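Local coordinates for protein N-hydroxyarylamine O-acetyltransferase (Bacillus cereus, PDB 4DMO) that acts as an arylamine N-acetyltransferase with a non-canonical catalytic triad and probably also acetylates N-hydroxyarylamines on oxygen, at residues K221-D225 / G226-L230; S211-K215 / V216-V220; I144-T148 / G149-I153; E56-K59 / E60-V64; D20-S23 / F24-S28. All blocks are in the same frame, centred on the assembly; numbering follows the deposited sequence.

How the interactions relate
Along the chain the contacts come in series: interaction 5, then 4, 3, 2 and 1. Interactions 1 and 2 share strand 218-223 and belong to one antiparallel sheet; their centres lie about 17 Å apart, and L230 N to I219 O (2.7 Å) is a probable hydrogen bond between them. Interaction 3 is a hairpin at the edge of the other, larger sheet, and reaches interaction 1 through T148 CG2 and L222 CD1, 3.5 Å apart. Interactions 4 and 5 lie among the N-terminal helices, centres about 22 Å apart, without touching the rest. The five thus sample the helical part and both sheets of the single chain.

Interaction 1 of 5, residues K221-D225 / G226-L230; sequences KLTED and GHASL
K221 pairs with A228, and L222 with H227, in a local beta-hairpin contact between strand 218-223 and strand 226-231. The short strand axes run at 144° and approach to 4.1 Å. K221 and A228 form the antiparallel hydrogen-bonded pair: K221 N donates to A228 O at 3.0 Å, and A228 N returns a bond to K221 O at 2.9 Å. L222 and H227, one residue on, are the non-hydrogen-bonded pair, with their side chains on the same face of the sheet. There the branch CD2 of L222 lies 3.7 Å from H227 CB, while the imidazole continues past it and away from L222. The torsion of H227 (chi1 77°) sets CG between its backbone N and carbonyl carbon and sends the ring outward from this meeting of CB and methyl. On the K221-A228 face, T223 brings CG2 to 4.3 Å from A228 CB. K221 curls its chain back so that NZ donates to L222 O at 2.9 Å, and the same ammonium also bonds to Q36 O. Near the turn, D225 OD1 makes a salt bridge to K239, and G226 takes up a phi of 162°, a conformation largely confined to glycine. L222 also packs on A35 and Q36 of helix 27-37. This is an antiparallel beta hairpin, two neighbouring strands of the five-stranded sheet.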
loop_
_atom_site.group_PDB
_atom_site.type_symbol
_atom_site.label_atom_id
_atom_site.label_comp_id
_atom_site.label_asym_id
_atom_site.label_seq_id
_atom_site.Cartn_x
_atom_site.Cartn_y
_atom_site.Cartn_z
ATOM N N LYS A 221 3.617 -9.238 -2.684
ATOM C CA LYS A 221 2.781 -8.834 -3.789
ATOM C C LYS A 221 1.663 -9.824 -4.022
ATOM O O LYS A 221 1.883 -11.028 -3.982
ATOM C CB LYS A 221 3.588 -8.740 -5.057
ATOM C CG LYS A 221 2.850 -8.016 -6.135
ATOM C CD LYS A 221 3.688 -7.840 -7.410
ATOM C CE LYS A 221 3.950 -9.133 -8.137
ATOM N NZ LYS A 221 2.684 -9.722 -8.582
ATOM N N LEU A 222 0.465 -9.315 -4.280
ATOM C CA LEU A 222 -0.622 -10.193 -4.705
ATOM C C LEU A 222 -0.308 -10.749 -6.071
ATOM O O LEU A 222 0.441 -10.166 -6.862
ATOM C CB LEU A 222 -1.959 -9.454 -4.727
ATOM C CG LEU A 222 -2.273 -8.904 -3.324
ATOM C CD1 LEU A 222 -3.651 -8.374 -3.313
ATOM C CD2 LEU A 222 -2.088 -9.951 -2.221
ATOM N N THR A 223 -0.901 -11.891 -6.342
ATOM C CA THR A 223 -0.771 -12.533 -7.620
ATOM C C THR A 223 -2.158 -12.911 -8.100
ATOM O O THR A 223 -3.143 -12.666 -7.412
ATOM C CB THR A 223 0.098 -13.793 -7.502
ATOM O OG1 THR A 223 -0.528 -14.707 -6.598
ATOM C CG2 THR A 223 1.508 -13.454 -6.972
ATOM N N GLU A 224 -2.211 -13.488 -9.294
ATOM C CA GLU A 224 -3.449 -14.008 -9.896
ATOM C C GLU A 224 -4.270 -14.858 -8.935
ATOM O O GLU A 224 -5.501 -14.787 -8.871
ATOM C CB GLU A 224 -3.085 -14.932 -11.072
ATOM C CG GLU A 224 -3.358 -14.404 -12.480
ATOM C CD GLU A 224 -3.163 -15.480 -13.580
ATOM O OE1 GLU A 224 -3.167 -15.074 -14.765
ATOM O OE2 GLU A 224 -3.004 -16.708 -13.276
ATOM N N ASP A 225 -3.575 -15.744 -8.246
ATOM C CA ASP A 225 -4.252 -16.807 -7.529
ATOM C C ASP A 225 -3.883 -16.815 -6.063
ATOM O O ASP A 225 -4.083 -17.822 -5.386
ATOM C CB ASP A 225 -3.919 -18.170 -8.154
ATOM C CG ASP A 225 -2.435 -18.329 -8.478
ATOM O OD1 ASP A 225 -2.112 -19.045 -9.448
ATOM O OD2 ASP A 225 -1.580 -17.753 -7.763
ATOM N N GLY A 226 -3.357 -15.693 -5.575
ATOM C CA GLY A 226 -3.013 -15.567 -4.163
ATOM C C GLY A 226 -2.042 -14.430 -3.854
ATOM O O GLY A 226 -2.398 -13.253 -3.980
ATOM N N HIS A 227 -0.835 -14.787 -3.415
ATOM C CA HIS A 227 0.220 -13.814 -3.138
ATOM C C HIS A 227 1.592 -14.499 -3.003
ATOM O O HIS A 227 1.706 -15.733 -2.972
ATOM C CB HIS A 227 -0.108 -13.039 -1.885
ATOM C CG HIS A 227 0.154 -13.812 -0.641
ATOM N ND1 HIS A 227 1.379 -13.800 -0.003
ATOM C CD2 HIS A 227 -0.635 -14.644 0.067
ATOM C CE1 HIS A 227 1.323 -14.587 1.050
ATOM N NE2 HIS A 227 0.118 -15.133 1.101
ATOM N N ALA A 228 2.638 -13.680 -2.983
ATOM C CA ALA A 228 4.008 -14.150 -2.867
ATOM C C ALA A 228 4.744 -13.192 -1.924
ATOM O O ALA A 228 4.517 -11.983 -1.980
ATOM C CB ALA A 228 4.655 -14.186 -4.205
ATOM N N SER A 229 5.566 -13.747 -1.035
ATOM C CA SER A 229 6.300 -12.993 -0.015
ATOM C C SER A 229 7.747 -13.441 0.024
ATOM O O SER A 229 8.046 -14.632 -0.048
ATOM C CB SER A 229 5.688 -13.202 1.364
ATOM O OG SER A 229 4.316 -12.909 1.347
ATOM N N LEU A 230 8.652 -12.478 0.111
ATOM C CA LEU A 230 10.082 -12.774 0.119
ATOM C C LEU A 230 10.771 -12.052 1.267
ATOM O O LEU A 230 10.444 -10.903 1.592
ATOM C CB LEU A 230 10.726 -12.401 -1.220
ATOM C CG LEU A 230 12.240 -12.616 -1.378
ATOM C CD1 LEU A 230 12.592 -14.086 -1.287
ATOM C CD2 LEU A 230 12.750 -12.027 -2.683
#

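Interaction 2 of 5, residues S211-K215 / V216-V220; sequences SPFNK and VPLIV
F213 meets L218 edge-on: the methyl CD1 of the leucine lies near the plane of the phenyl ring, 3.5 Å from CE2. Traced from its root, the F213 side chain starts at a CB that points away from 216-220. Its CG stands anti to the carbonyl carbon (chi1 -62°), which turns the ring back toward the leucine. CD2 comes first, 3.6 Å from L218 CD1, and CE2 next. One face of the ring is covered by P212, whose CG sits 3.5 Å above the plane, shifted toward the rim; the ring of F40 meets the same phenyl steeply, its plane at about 75°. The backbone behind the ring is fixed by an ST turn, in which F213 N donates to S211 OG at 3.1 Å and 161°. The loop here leads from helix 195-207 into strand 218-223. Water 1 bridges its two limbs: it donates to P212 O and accepts from K215 N and V216 N, the last at 2.7 Å. K215, bent at chi2 and chi4, brings NZ back to N214 OD1 at 3.0 Å, in the carbonyl plane, and also bonds E209 O. N214 ND2 in turn donates to V206 O and H208 O.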
loop_
_atom_site.group_PDB
_atom_site.type_symbol
_atom_site.label_atom_id
_atom_site.label_comp_id
_atom_site.label_asym_id
_atom_site.label_seq_id
_atom_site.Cartn_x
_atom_site.Cartn_y
_atom_site.Cartn_z
ATOM N N SER A 211 10.523 -0.008 14.393
ATOM C CA SER A 211 9.932 -0.135 13.066
ATOM C C SER A 211 10.114 -1.560 12.578
ATOM O O SER A 211 11.180 -2.134 12.715
ATOM C CB SER A 211 10.562 0.826 12.046
ATOM O OG SER A 211 10.264 0.430 10.710
ATOM N N PRO A 212 9.059 -2.125 11.981
ATOM C CA PRO A 212 9.079 -3.463 11.388
ATOM C C PRO A 212 9.821 -3.527 10.042
ATOM O O PRO A 212 9.966 -4.640 9.536
ATOM C CB PRO A 212 7.585 -3.773 11.182
ATOM C CG PRO A 212 6.941 -2.479 11.038
ATOM C CD PRO A 212 7.742 -1.489 11.867
ATOM N N PHE A 213 10.304 -2.395 9.505
ATOM C CA PHE A 213 10.709 -2.334 8.089
ATOM C C PHE A 213 12.156 -1.890 7.877
ATOM O O PHE A 213 12.603 -1.709 6.733
ATOM C CB PHE A 213 9.748 -1.406 7.287
ATOM C CG PHE A 213 8.317 -1.876 7.276
ATOM C CD1 PHE A 213 7.299 -1.072 7.758
ATOM C CD2 PHE A 213 7.991 -3.143 6.820
ATOM C CE1 PHE A 213 6.002 -1.504 7.771
ATOM C CE2 PHE A 213 6.681 -3.579 6.827
ATOM C CZ PHE A 213 5.689 -2.762 7.307
ATOM N N ASN A 214 12.900 -1.716 8.965
ATOM C CA ASN A 214 14.272 -1.279 8.816
ATOM C C ASN A 214 15.305 -2.299 9.298
ATOM O O ASN A 214 16.444 -1.948 9.514
ATOM C CB ASN A 214 14.481 0.088 9.500
ATOM C CG ASN A 214 14.236 0.051 10.990
ATOM O OD1 ASN A 214 14.006 -1.003 11.573
ATOM N ND2 ASN A 214 14.293 1.223 11.619
ATOM N N LYS A 215 14.911 -3.560 9.436
ATOM C CA LYS A 215 15.837 -4.621 9.873
ATOM C C LYS A 215 16.242 -5.548 8.706
ATOM O O LYS A 215 17.417 -5.665 8.353
ATOM C CB LYS A 215 15.194 -5.482 10.977
ATOM C CG LYS A 215 14.440 -4.715 12.065
ATOM C CD LYS A 215 15.366 -3.860 12.918
ATOM C CE LYS A 215 14.691 -3.469 14.219
ATOM N NZ LYS A 215 13.441 -2.696 13.986
ATOM N N VAL A 216 15.254 -6.205 8.111
ATOM C CA VAL A 216 15.495 -7.232 7.093
ATOM C C VAL A 216 14.643 -6.966 5.858
ATOM O O VAL A 216 13.628 -6.280 5.952
ATOM C CB VAL A 216 15.138 -8.634 7.645
ATOM C CG1 VAL A 216 15.989 -8.959 8.865
ATOM C CG2 VAL A 216 13.694 -8.711 7.998
ATOM N N PRO A 217 15.043 -7.505 4.701
ATOM C CA PRO A 217 14.212 -7.345 3.495
ATOM C C PRO A 217 12.839 -7.956 3.670
ATOM O O PRO A 217 12.712 -9.045 4.221
ATOM C CB PRO A 217 14.972 -8.134 2.440
ATOM C CG PRO A 217 16.431 -8.163 2.971
ATOM C CD PRO A 217 16.265 -8.278 4.439
ATOM N N LEU A 218 11.836 -7.242 3.174
ATOM C CA LEU A 218 10.453 -7.657 3.210
ATOM C C LEU A 218 9.810 -7.245 1.876
ATOM O O LEU A 218 9.793 -6.063 1.527
ATOM C CB LEU A 218 9.787 -6.959 4.376
ATOM C CG LEU A 218 8.493 -7.488 4.950
ATOM C CD1 LEU A 218 8.206 -6.726 6.253
ATOM C CD2 LEU A 218 7.364 -7.307 3.984
ATOM N N ILE A 219 9.333 -8.215 1.109
ATOM C CA ILE A 219 8.669 -7.940 -0.171
ATOM C C ILE A 219 7.414 -8.796 -0.285
ATOM O O ILE A 219 7.513 -10.011 -0.234
ATOM C CB ILE A 219 9.533 -8.285 -1.391
ATOM C CG1 ILE A 219 10.884 -7.533 -1.386
ATOM C CG2 ILE A 219 8.770 -7.950 -2.656
ATOM C CD1 ILE A 219 12.000 -8.338 -0.803
ATOM N N VAL A 220 6.249 -8.174 -0.481
ATOM C CA VAL A 220 5.032 -8.940 -0.731
ATOM C C VAL A 220 4.268 -8.357 -1.930
ATOM O O VAL A 220 4.288 -7.153 -2.176
ATOM C CB VAL A 220 4.128 -8.982 0.525
ATOM C CG1 VAL A 220 3.820 -7.623 0.982
ATOM C CG2 VAL A 220 2.806 -9.686 0.253
HETATM O O HOH W 1 12.848 -5.094 8.511
#

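Interaction 3 of 5, residues I144-T148 / G149-I153; sequences IHSAT and GDYRI
T148 and Y151 meet through their hydroxyls, with the side chains crossing at about a right angle. Y151 OH donates to T148 OG1 at 2.8 Å, and OG1 lies near the ring plane at its edge. Y151 CG stands anti to its carbonyl carbon (chi1 -60°), which carries the ring back along the turn to T148. On the other face of the hairpin, H145 ND1 stands 3.2 Å from D150 OD2, the imidazole and carboxylate planes 84° apart; the stronger partner of D150 is R168, in a salt bridge. D150 also packs on W182, which lines the ligand pocket. Outward from these, the main chain sets the positions. I144 and Y151 exchange two bonds, of which I144 N to Y151 O is 2.8 Å and nearly straight at 173°. S146 OG accepts from T148 N at 2.8 Å, an ST turn within the type I beta turn from S146 to G149, and T148 OG1 and S146 OG both bond L132 O. The contact is a beta hairpin at the edge of the large antiparallel sheet, with the Y151 side chain about 12 Å from the bound sulfonate ligand.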
loop_
_atom_site.group_PDB
_atom_site.type_symbol
_atom_site.label_atom_id
_atom_site.label_comp_id
_atom_site.label_asym_id
_atom_site.label_seq_id
_atom_site.Cartn_x
_atom_site.Cartn_y
_atom_site.Cartn_z
ATOM N N ILE A 144 -16.367 -4.269 2.390
ATOM C CA ILE A 144 -15.773 -4.561 1.096
ATOM C C ILE A 144 -15.147 -5.951 1.149
ATOM O O ILE A 144 -14.352 -6.261 2.039
ATOM C CB ILE A 144 -14.732 -3.487 0.682
ATOM C CG1 ILE A 144 -15.421 -2.128 0.455
ATOM C CG2 ILE A 144 -13.983 -3.910 -0.588
ATOM C CD1 ILE A 144 -16.427 -2.111 -0.641
ATOM N N HIS A 145 -15.561 -6.795 0.210
ATOM C CA HIS A 145 -15.086 -8.174 0.127
ATOM C C HIS A 145 -14.026 -8.310 -0.971
ATOM O O HIS A 145 -14.284 -8.012 -2.124
ATOM C CB HIS A 145 -16.254 -9.122 -0.182
ATOM C CG HIS A 145 -17.451 -8.928 0.703
ATOM N ND1 HIS A 145 -17.709 -9.734 1.792
ATOM C CD2 HIS A 145 -18.459 -8.019 0.656
ATOM C CE1 HIS A 145 -18.825 -9.332 2.380
ATOM N NE2 HIS A 145 -19.299 -8.294 1.712
ATOM N N SER A 146 -12.844 -8.785 -0.610
ATOM C CA SER A 146 -11.776 -8.951 -1.575
ATOM C C SER A 146 -11.139 -10.300 -1.327
ATOM O O SER A 146 -11.431 -10.940 -0.323
ATOM C CB SER A 146 -10.759 -7.820 -1.411
ATOM O OG SER A 146 -9.543 -8.291 -0.840
ATOM N N ALA A 147 -10.280 -10.745 -2.239
ATOM C CA ALA A 147 -9.547 -11.995 -2.036
ATOM C C ALA A 147 -8.557 -11.940 -0.857
ATOM O O ALA A 147 -8.036 -12.989 -0.414
ATOM C CB ALA A 147 -8.818 -12.368 -3.295
ATOM N N THR A 148 -8.239 -10.738 -0.363
ATOM C CA THR A 148 -7.314 -10.666 0.780
ATOM C C THR A 148 -8.061 -10.681 2.128
ATOM O O THR A 148 -7.449 -10.868 3.173
ATOM C CB THR A 148 -6.409 -9.429 0.717
ATOM O OG1 THR A 148 -7.176 -8.242 0.973
ATOM C CG2 THR A 148 -5.745 -9.337 -0.651
ATOM N N GLY A 149 -9.379 -10.503 2.103
ATOM C CA GLY A 149 -10.143 -10.506 3.337
ATOM C C GLY A 149 -11.272 -9.524 3.285
ATOM O O GLY A 149 -11.567 -8.996 2.211
ATOM N N ASP A 150 -11.920 -9.290 4.433
ATOM C CA ASP A 150 -13.041 -8.337 4.504
ATOM C C ASP A 150 -12.596 -7.018 5.150
ATOM O O ASP A 150 -11.793 -7.052 6.071
ATOM C CB ASP A 150 -14.192 -8.929 5.329
ATOM C CG ASP A 150 -15.005 -9.964 4.563
ATOM O OD1 ASP A 150 -14.405 -10.802 3.855
ATOM O OD2 ASP A 150 -16.258 -9.914 4.667
ATOM N N TYR A 151 -13.132 -5.878 4.692
ATOM C CA TYR A 151 -12.695 -4.570 5.183
ATOM C C TYR A 151 -13.846 -3.618 5.376
ATOM O O TYR A 151 -14.759 -3.597 4.568
ATOM C CB TYR A 151 -11.702 -3.925 4.197
ATOM C CG TYR A 151 -10.470 -4.747 3.994
ATOM C CD1 TYR A 151 -10.455 -5.800 3.085
ATOM C CD2 TYR A 151 -9.326 -4.511 4.744
ATOM C CE1 TYR A 151 -9.311 -6.569 2.902
ATOM C CE2 TYR A 151 -8.183 -5.290 4.579
ATOM C CZ TYR A 151 -8.190 -6.308 3.642
ATOM O OH TYR A 151 -7.070 -7.087 3.475
ATOM N N ARG A 152 -13.800 -2.823 6.444
ATOM C CA ARG A 152 -14.844 -1.833 6.698
ATOM C C ARG A 152 -14.290 -0.722 7.561
ATOM O O ARG A 152 -13.360 -0.917 8.363
ATOM C CB ARG A 152 -16.065 -2.475 7.399
ATOM C CG ARG A 152 -15.942 -2.547 8.915
ATOM C CD ARG A 152 -17.077 -3.318 9.610
ATOM N NE ARG A 152 -16.731 -3.660 10.999
ATOM C CZ ARG A 152 -17.462 -4.445 11.799
ATOM N NH1 ARG A 152 -18.601 -4.979 11.359
ATOM N NH2 ARG A 152 -17.055 -4.720 13.035
ATOM N N ILE A 153 -14.909 0.435 7.441
ATOM C CA ILE A 153 -14.508 1.577 8.243
ATOM C C ILE A 153 -15.497 1.801 9.378
ATOM O O ILE A 153 -16.690 1.621 9.198
ATOM C CB ILE A 153 -14.484 2.837 7.376
ATOM C CG1 ILE A 153 -13.342 2.734 6.354
ATOM C CG2 ILE A 153 -14.372 4.074 8.255
ATOM C CD1 ILE A 153 -13.304 3.893 5.414
#

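Interaction 4 of 5, residues E56-K59 / E60-V64; sequences ENLK and EKILV
K59 touches L63 and V64 one turn on, through both its backbone and the root of its side chain. With CG anti to the backbone N (chi1 177°), the chain passes L63 at about a right angle, CG reaching 4.1 Å from L63 CD1. Its ammonium then turns back to E56: NZ lies 2.8 Å from OE2 in a salt bridge whose hydrogen bond is weak, and D5 supplies a second carboxylate. K59 O accepts twice, from V64 N at 2.8 Å and weakly from L63 N. The bond to V64, five residues on, makes a pi-type turn at the C-terminal end of helix 55-64, after regular alpha-helical bonding. L58 belongs to that regular part, its O accepting from I62 N at 2.8 Å. The L58 side chain lies with I62 on the side facing helix 71-84, L58 CD2 lying 4.3 Å from I62 CG1. E60, on an exposed side, donates from N to E56 O at 3.1 Å and sets CB against the same oxygen. L63 and V64 face Q9 of helix 5-14.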
loop_
_atom_site.group_PDB
_atom_site.type_symbol
_atom_site.label_atom_id
_atom_site.label_comp_id
_atom_site.label_asym_id
_atom_site.label_seq_id
_atom_site.Cartn_x
_atom_site.Cartn_y
_atom_site.Cartn_z
ATOM N N GLU A 56 7.480 13.563 -8.220
ATOM C CA GLU A 56 8.575 13.264 -9.156
ATOM C C GLU A 56 9.427 12.100 -8.691
ATOM O O GLU A 56 9.677 11.195 -9.470
ATOM C CB GLU A 56 9.457 14.487 -9.402
ATOM C CG GLU A 56 8.885 15.434 -10.431
ATOM C CD GLU A 56 9.213 14.986 -11.853
ATOM O OE1 GLU A 56 10.313 15.343 -12.339
ATOM O OE2 GLU A 56 8.391 14.281 -12.478
ATOM N N ASN A 57 9.876 12.126 -7.438
ATOM C CA ASN A 57 10.653 11.011 -6.922
ATOM C C ASN A 57 9.850 9.694 -7.037
ATOM O O ASN A 57 10.380 8.635 -7.367
ATOM C CB ASN A 57 11.081 11.287 -5.478
ATOM C CG ASN A 57 12.164 12.348 -5.394
ATOM O OD1 ASN A 57 12.781 12.662 -6.396
ATOM N ND2 ASN A 57 12.441 12.851 -4.202
ATOM N N LEU A 58 8.552 9.762 -6.798
ATOM C CA LEU A 58 7.764 8.542 -6.803
ATOM C C LEU A 58 7.495 8.032 -8.230
ATOM O O LEU A 58 7.502 6.810 -8.486
ATOM C CB LEU A 58 6.474 8.750 -6.004
ATOM C CG LEU A 58 6.640 8.793 -4.485
ATOM C CD1 LEU A 58 5.304 9.137 -3.837
ATOM C CD2 LEU A 58 7.150 7.454 -3.920
ATOM N N LYS A 59 7.237 8.955 -9.159
ATOM C CA LYS A 59 7.091 8.597 -10.578
ATOM C C LYS A 59 8.331 7.848 -11.073
ATOM O O LYS A 59 8.214 6.855 -11.782
ATOM C CB LYS A 59 6.864 9.852 -11.431
ATOM C CG LYS A 59 6.785 9.557 -12.931
ATOM C CD LYS A 59 6.272 10.768 -13.739
ATOM C CE LYS A 59 7.312 11.873 -13.812
ATOM N NZ LYS A 59 6.805 13.097 -14.526
ATOM N N GLU A 60 9.503 8.335 -10.673
ATOM C CA GLU A 60 10.809 7.768 -11.035
ATOM C C GLU A 60 11.056 6.410 -10.384
ATOM O O GLU A 60 11.405 5.461 -11.056
ATOM C CB GLU A 60 11.922 8.733 -10.611
ATOM C CG GLU A 60 13.349 8.159 -10.677
ATOM C CD GLU A 60 14.031 8.368 -12.023
ATOM O OE1 GLU A 60 13.330 8.745 -12.992
ATOM O OE2 GLU A 60 15.261 8.117 -12.122
ATOM N N LYS A 61 10.870 6.322 -9.068
ATOM C CA LYS A 61 11.094 5.061 -8.368
ATOM C C LYS A 61 10.066 3.998 -8.784
ATOM O O LYS A 61 10.426 2.892 -9.219
ATOM C CB LYS A 61 11.082 5.262 -6.835
ATOM C CG LYS A 61 11.400 3.969 -6.087
ATOM C CD LYS A 61 11.028 3.969 -4.607
ATOM C CE LYS A 61 11.429 2.647 -3.943
ATOM N NZ LYS A 61 10.474 2.295 -2.827
ATOM N N ILE A 62 8.786 4.338 -8.695
ATOM C CA ILE A 62 7.733 3.351 -8.848
ATOM C C ILE A 62 7.364 3.123 -10.298
ATOM O O ILE A 62 7.196 1.985 -10.724
ATOM C CB ILE A 62 6.398 3.779 -8.102
ATOM C CG1 ILE A 62 6.640 4.106 -6.636
ATOM C CG2 ILE A 62 5.348 2.688 -8.182
ATOM C CD1 ILE A 62 6.864 2.916 -5.786
ATOM N N LEU A 63 7.179 4.202 -11.050
ATOM C CA LEU A 63 6.626 4.068 -12.398
ATOM C C LEU A 63 7.723 3.864 -13.444
ATOM O O LEU A 63 7.616 3.001 -14.308
ATOM C CB LEU A 63 5.751 5.274 -12.757
ATOM C CG LEU A 63 4.699 5.650 -11.723
ATOM C CD1 LEU A 63 3.872 6.829 -12.199
ATOM C CD2 LEU A 63 3.789 4.469 -11.401
ATOM N N VAL A 64 8.793 4.633 -13.343
ATOM C CA VAL A 64 9.869 4.546 -14.318
ATOM C C VAL A 64 10.788 3.372 -14.000
ATOM O O VAL A 64 11.015 2.523 -14.854
ATOM C CB VAL A 64 10.693 5.863 -14.389
ATOM C CG1 VAL A 64 11.876 5.711 -15.355
ATOM C CG2 VAL A 64 9.806 7.043 -14.809
#

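Interaction 5 of 5, residues D20-S23 / F24-S28; sequences DTVS and FEDLS
S23 and D26 grip each other at the entrance to helix 27-37, each meeting the other's backbone. The hydrogen bonds come first. S23 N donates to D26 OD2 at 2.9 Å along a straight line (172°), reaching the oxygen from above the carboxylate plane. In return D26 N donates to S23 O at 3.2 Å, a bent bond that arrives from above the carbonyl plane rather than on a lone pair. It also reaches S23 OG at 3.4 Å, which is weak. D26 CG is anti to its carbonyl carbon (chi1 -69°), a torsion that turns the carboxylate back over S23. One residue further on, L27 N bonds F24 O in the same i to i+3 pattern. As for ion pairing, D26 OD1 has a salt bridge to K19. Van der Waals contacts are slight: V22 CG1 lies 4.2 Å from D26 CB, and L27 CG 3.8 Å from S23 O. The F24 ring stacks with H117 and meets Y122, while F24 and L27 both pack on L115 of strand 103-117. With the S23 N-H on OD2 and the K19 ammonium close to the carboxylate, at the N-terminal end of a helix, the D26 side chain is probably stabilised in its charged form.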
loop_
_atom_site.group_PDB
_atom_site.type_symbol
_atom_site.label_atom_id
_atom_site.label_comp_id
_atom_site.label_asym_id
_atom_site.label_seq_id
_atom_site.Cartn_x
_atom_site.Cartn_y
_atom_site.Cartn_z
ATOM N N ASP A 20 -8.530 9.003 -20.874
ATOM C CA ASP A 20 -8.543 10.462 -20.700
ATOM C C ASP A 20 -9.636 10.899 -19.724
ATOM O O ASP A 20 -9.616 12.028 -19.229
ATOM C CB ASP A 20 -8.697 11.187 -22.043
ATOM C CG ASP A 20 -7.402 11.883 -22.492
ATOM O OD1 ASP A 20 -6.658 12.402 -21.622
ATOM O OD2 ASP A 20 -7.136 11.923 -23.714
ATOM N N THR A 21 -10.585 10.008 -19.461
ATOM C CA THR A 21 -11.553 10.217 -18.393
ATOM C C THR A 21 -11.597 8.989 -17.492
ATOM O O THR A 21 -12.000 7.917 -17.933
ATOM C CB THR A 21 -12.965 10.483 -18.937
ATOM O OG1 THR A 21 -12.985 11.728 -19.644
ATOM C CG2 THR A 21 -13.960 10.555 -17.805
ATOM N N VAL A 22 -11.194 9.149 -16.229
ATOM C CA VAL A 22 -11.227 8.050 -15.254
ATOM C C VAL A 22 -12.457 8.177 -14.336
ATOM O O VAL A 22 -12.676 9.203 -13.703
ATOM C CB VAL A 22 -9.923 8.039 -14.378
ATOM C CG1 VAL A 22 -9.844 6.777 -13.496
ATOM C CG2 VAL A 22 -8.696 8.129 -15.260
ATOM N N SER A 23 -13.251 7.129 -14.244
ATOM C CA SER A 23 -14.457 7.196 -13.438
ATOM C C SER A 23 -14.261 6.504 -12.116
ATOM O O SER A 23 -13.278 5.782 -11.913
ATOM C CB SER A 23 -15.643 6.539 -14.169
ATOM O OG SER A 23 -15.532 5.118 -14.184
ATOM N N PHE A 24 -15.226 6.700 -11.221
ATOM C CA PHE A 24 -15.195 6.050 -9.918
ATOM C C PHE A 24 -15.243 4.543 -10.051
ATOM O O PHE A 24 -14.519 3.803 -9.370
ATOM C CB PHE A 24 -16.368 6.510 -9.065
ATOM C CG PHE A 24 -16.391 5.884 -7.718
ATOM C CD1 PHE A 24 -15.641 6.420 -6.692
ATOM C CD2 PHE A 24 -17.133 4.745 -7.470
ATOM C CE1 PHE A 24 -15.642 5.847 -5.434
ATOM C CE2 PHE A 24 -17.124 4.179 -6.200
ATOM C CZ PHE A 24 -16.368 4.743 -5.195
ATOM N N GLU A 25 -16.119 4.087 -10.931
ATOM C CA GLU A 25 -16.345 2.665 -11.114
ATOM C C GLU A 25 -15.080 1.954 -11.602
ATOM O O GLU A 25 -14.968 0.728 -11.475
ATOM C CB GLU A 25 -17.536 2.477 -12.066
ATOM C CG GLU A 25 -17.986 1.048 -12.249
ATOM C CD GLU A 25 -19.496 0.903 -12.246
ATOM O OE1 GLU A 25 -20.088 0.985 -11.146
ATOM O OE2 GLU A 25 -20.094 0.697 -13.325
ATOM N N ASP A 26 -14.150 2.750 -12.157
ATOM C CA ASP A 26 -12.836 2.292 -12.637
ATOM C C ASP A 26 -11.819 2.036 -11.504
ATOM O O ASP A 26 -10.838 1.317 -11.684
ATOM C CB ASP A 26 -12.200 3.338 -13.561
ATOM C CG ASP A 26 -12.919 3.500 -14.898
ATOM O OD1 ASP A 26 -13.590 2.557 -15.370
ATOM O OD2 ASP A 26 -12.751 4.578 -15.500
ATOM N N LEU A 27 -12.028 2.658 -10.355
ATOM C CA LEU A 27 -11.017 2.679 -9.303
ATOM C C LEU A 27 -10.669 1.288 -8.792
ATOM O O LEU A 27 -9.487 0.935 -8.639
ATOM C CB LEU A 27 -11.510 3.545 -8.164
ATOM C CG LEU A 27 -11.651 5.001 -8.583
ATOM C CD1 LEU A 27 -12.097 5.821 -7.416
ATOM C CD2 LEU A 27 -10.349 5.535 -9.153
ATOM N N SER A 28 -11.699 0.497 -8.563
ATOM C CA SER A 28 -11.537 -0.875 -8.134
ATOM C C SER A 28 -10.605 -1.654 -9.063
ATOM O O SER A 28 -9.788 -2.474 -8.629
ATOM C CB SER A 28 -12.884 -1.570 -8.095
ATOM O OG SER A 28 -13.280 -1.942 -9.411
#